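Local coordinates for protein acyl-coa oxidase (Arabidopsis thaliana, PDB 1W07) that oxidises long- and medium-chain acyl-CoAs to 2-trans-enoyl-CoAs with FAD as cofactor, reducing oxygen to hydrogen peroxide in peroxisomal beta-oxidation, at residues B[342-347]-B[529-534]. The protein carries 1 engineered substitution. Numbering follows the deposited sequence.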
loop_
_atom_site.group_PDB
_atom_site.type_symbol
_atom_site.label_atom_id
_atom_site.label_comp_id
_atom_site.label_asym_id
_atom_site.label_seq_id
_atom_site.Cartn_x
_atom_site.Cartn_y
_atom_site.Cartn_z
ATOM N N TYR B 342 7.248 8.157 16.991
ATOM C CA TYR B 342 7.380 9.018 18.167
ATOM C C TYR B 342 6.921 10.448 17.847
ATOM O O TYR B 342 6.259 11.101 18.651
ATOM C CB TYR B 342 8.824 9.029 18.662
ATOM C CG TYR B 342 9.211 7.799 19.468
ATOM C CD1 TYR B 342 9.424 6.568 18.847
ATOM C CD2 TYR B 342 9.364 7.869 20.851
ATOM C CE1 TYR B 342 9.791 5.434 19.586
ATOM C CE2 TYR B 342 9.719 6.751 21.605
ATOM C CZ TYR B 342 9.934 5.534 20.967
ATOM O OH TYR B 342 10.295 4.426 21.698
ATOM N N ALA B 343 7.272 10.930 16.663
ATOM C CA ALA B 343 6.866 12.262 16.265
ATOM C C ALA B 343 5.335 12.408 16.307
ATOM O O ALA B 343 4.818 13.411 16.815
ATOM C CB ALA B 343 7.395 12.570 14.877
ATOM N N PHE B 344 4.613 11.415 15.789
ATOM C CA PHE B 344 3.146 11.454 15.767
ATOM C C PHE B 344 2.566 11.264 17.156
ATOM O O PHE B 344 1.499 11.783 17.474
ATOM C CB PHE B 344 2.578 10.396 14.816
ATOM C CG PHE B 344 2.976 10.586 13.375
ATOM C CD1 PHE B 344 3.557 11.778 12.933
ATOM C CD2 PHE B 344 2.737 9.574 12.453
ATOM C CE1 PHE B 344 3.890 11.950 11.588
ATOM C CE2 PHE B 344 3.057 9.732 11.120
ATOM C CZ PHE B 344 3.639 10.926 10.679
ATOM N N ARG B 345 3.266 10.514 17.997
ATOM C CA ARG B 345 2.831 10.317 19.382
ATOM C C ARG B 345 2.866 11.690 20.119
ATOM O O ARG B 345 1.897 12.098 20.768
ATOM C CB ARG B 345 3.799 9.335 20.055
ATOM C CG ARG B 345 3.363 8.813 21.404
ATOM C CD ARG B 345 2.143 7.947 21.232
ATOM N NE ARG B 345 1.884 7.146 22.415
ATOM C CZ ARG B 345 1.022 6.136 22.441
ATOM N NH1 ARG B 345 0.344 5.805 21.343
ATOM N NH2 ARG B 345 0.833 5.459 23.563
ATOM N N PHE B 346 3.988 12.403 19.998
ATOM C CA PHE B 346 4.146 13.703 20.655
ATOM C C PHE B 346 3.195 14.766 20.076
ATOM O O PHE B 346 2.619 15.572 20.822
ATOM C CB PHE B 346 5.610 14.156 20.547
ATOM C CG PHE B 346 6.588 13.230 21.255
ATOM C CD1 PHE B 346 7.872 13.026 20.754
ATOM C CD2 PHE B 346 6.210 12.543 22.410
ATOM C CE1 PHE B 346 8.763 12.145 21.387
ATOM C CE2 PHE B 346 7.086 11.661 23.055
ATOM C CZ PHE B 346 8.369 11.460 22.537
ATOM N N VAL B 347 3.013 14.762 18.759
ATOM C CA VAL B 347 2.111 15.736 18.170
ATOM C C VAL B 347 0.696 15.392 18.627
ATOM O O VAL B 347 -0.164 16.259 18.740
ATOM C CB VAL B 347 2.204 15.748 16.615
ATOM C CG1 VAL B 347 1.369 14.627 16.014
ATOM C CG2 VAL B 347 1.766 17.111 16.086
ATOM N N LEU B 529 5.910 21.214 9.354
ATOM C CA LEU B 529 6.587 22.169 10.233
ATOM C C LEU B 529 6.010 22.007 11.640
ATOM O O LEU B 529 6.749 21.966 12.615
ATOM C CB LEU B 529 6.348 23.595 9.745
ATOM C CG LEU B 529 6.647 24.726 10.736
ATOM C CD1 LEU B 529 8.130 24.754 11.119
ATOM C CD2 LEU B 529 6.229 26.041 10.098
ATOM N N ILE B 530 4.682 21.915 11.737
ATOM C CA ILE B 530 4.032 21.750 13.034
ATOM C C ILE B 530 4.545 20.485 13.759
ATOM O O ILE B 530 4.865 20.525 14.954
ATOM C CB ILE B 530 2.498 21.672 12.857
ATOM C CG1 ILE B 530 1.962 23.020 12.347
ATOM C CG2 ILE B 530 1.835 21.277 14.162
ATOM C CD1 ILE B 530 0.452 23.046 12.062
ATOM N N VAL B 531 4.619 19.361 13.048
ATOM C CA VAL B 531 5.081 18.122 13.655
ATOM C C VAL B 531 6.530 18.288 14.120
ATOM O O VAL B 531 6.892 17.911 15.235
ATOM C CB VAL B 531 4.973 16.939 12.647
ATOM C CG1 VAL B 531 5.431 15.648 13.310
ATOM C CG2 VAL B 531 3.532 16.787 12.156
ATOM N N VAL B 532 7.363 18.867 13.271
ATOM C CA VAL B 532 8.763 19.061 13.627
ATOM C C VAL B 532 8.918 19.967 14.846
ATOM O O VAL B 532 9.716 19.676 15.742
ATOM C CB VAL B 532 9.571 19.675 12.464
ATOM C CG1 VAL B 532 10.995 19.948 12.928
ATOM C CG2 VAL B 532 9.583 18.740 11.267
ATOM N N SER B 533 8.156 21.060 14.880
ATOM C CA SER B 533 8.228 22.016 15.982
ATOM C C SER B 533 7.753 21.427 17.301
ATOM O O SER B 533 8.283 21.767 18.352
ATOM C CB SER B 533 7.429 23.292 15.656
ATOM O OG SER B 533 6.035 23.059 15.762
ATOM N N LYS B 534 6.754 20.549 17.253
ATOM C CA LYS B 534 6.249 19.928 18.476
ATOM C C LYS B 534 7.203 18.867 19.024
ATOM O O LYS B 534 7.251 18.636 20.234
ATOM C CB LYS B 534 4.871 19.316 18.244
ATOM C CG LYS B 534 3.856 20.335 17.787
ATOM C CD LYS B 534 3.753 21.463 18.791
ATOM C CE LYS B 534 2.951 22.621 18.239
ATOM N NZ LYS B 534 2.848 23.698 19.257
HETATM O O HOH W 1 5.774 15.884 17.301
#
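Helix segments 342-347 and 529-534 cross almost at right angles in a largely buried contact, with an 86° angle and 9.0 Å between their axes. Apolar packing carries most of the contact, and V531 is its hub. V531 has CG1 anti to its backbone N (chi1 -179°). This rotation turns CG1 to A343 and F344, and CG2 to V347. CG1 of V531 lies 4.0 Å from CB of A343. The same methyl approaches the F344 ring at its edge, near the ring plane, with CD1 of F344 4.3 Å from CG1 of V531. The other methyl, CG2 of V531, meets CG2 of V347 at 4.3 Å. CG2 of V347 also lies 4.2 Å from CA of V531, and packs against CG of K534. K534 thus contributes its aliphatic stem, while its charged end leads away and makes a cation-pi contact with W350.

No direct hydrogen bond joins the segments. One water bridges them, donating to A343 O at 2.7 Å and to V531 O at 3.1 Å. A343 O also accepts the helix bond from V347 N, so the water is a second donor on this carbonyl.

This is plain helix-helix packing in the helical C-terminal half of the acyl-CoA oxidase fold, away from the FAD site. It ties helix 328-363 to helix 516-538. Helix 370-398 and Y559 of helix 548-566 pack on F344 and V531. Helix 480-503 covers L529, V532 and S533.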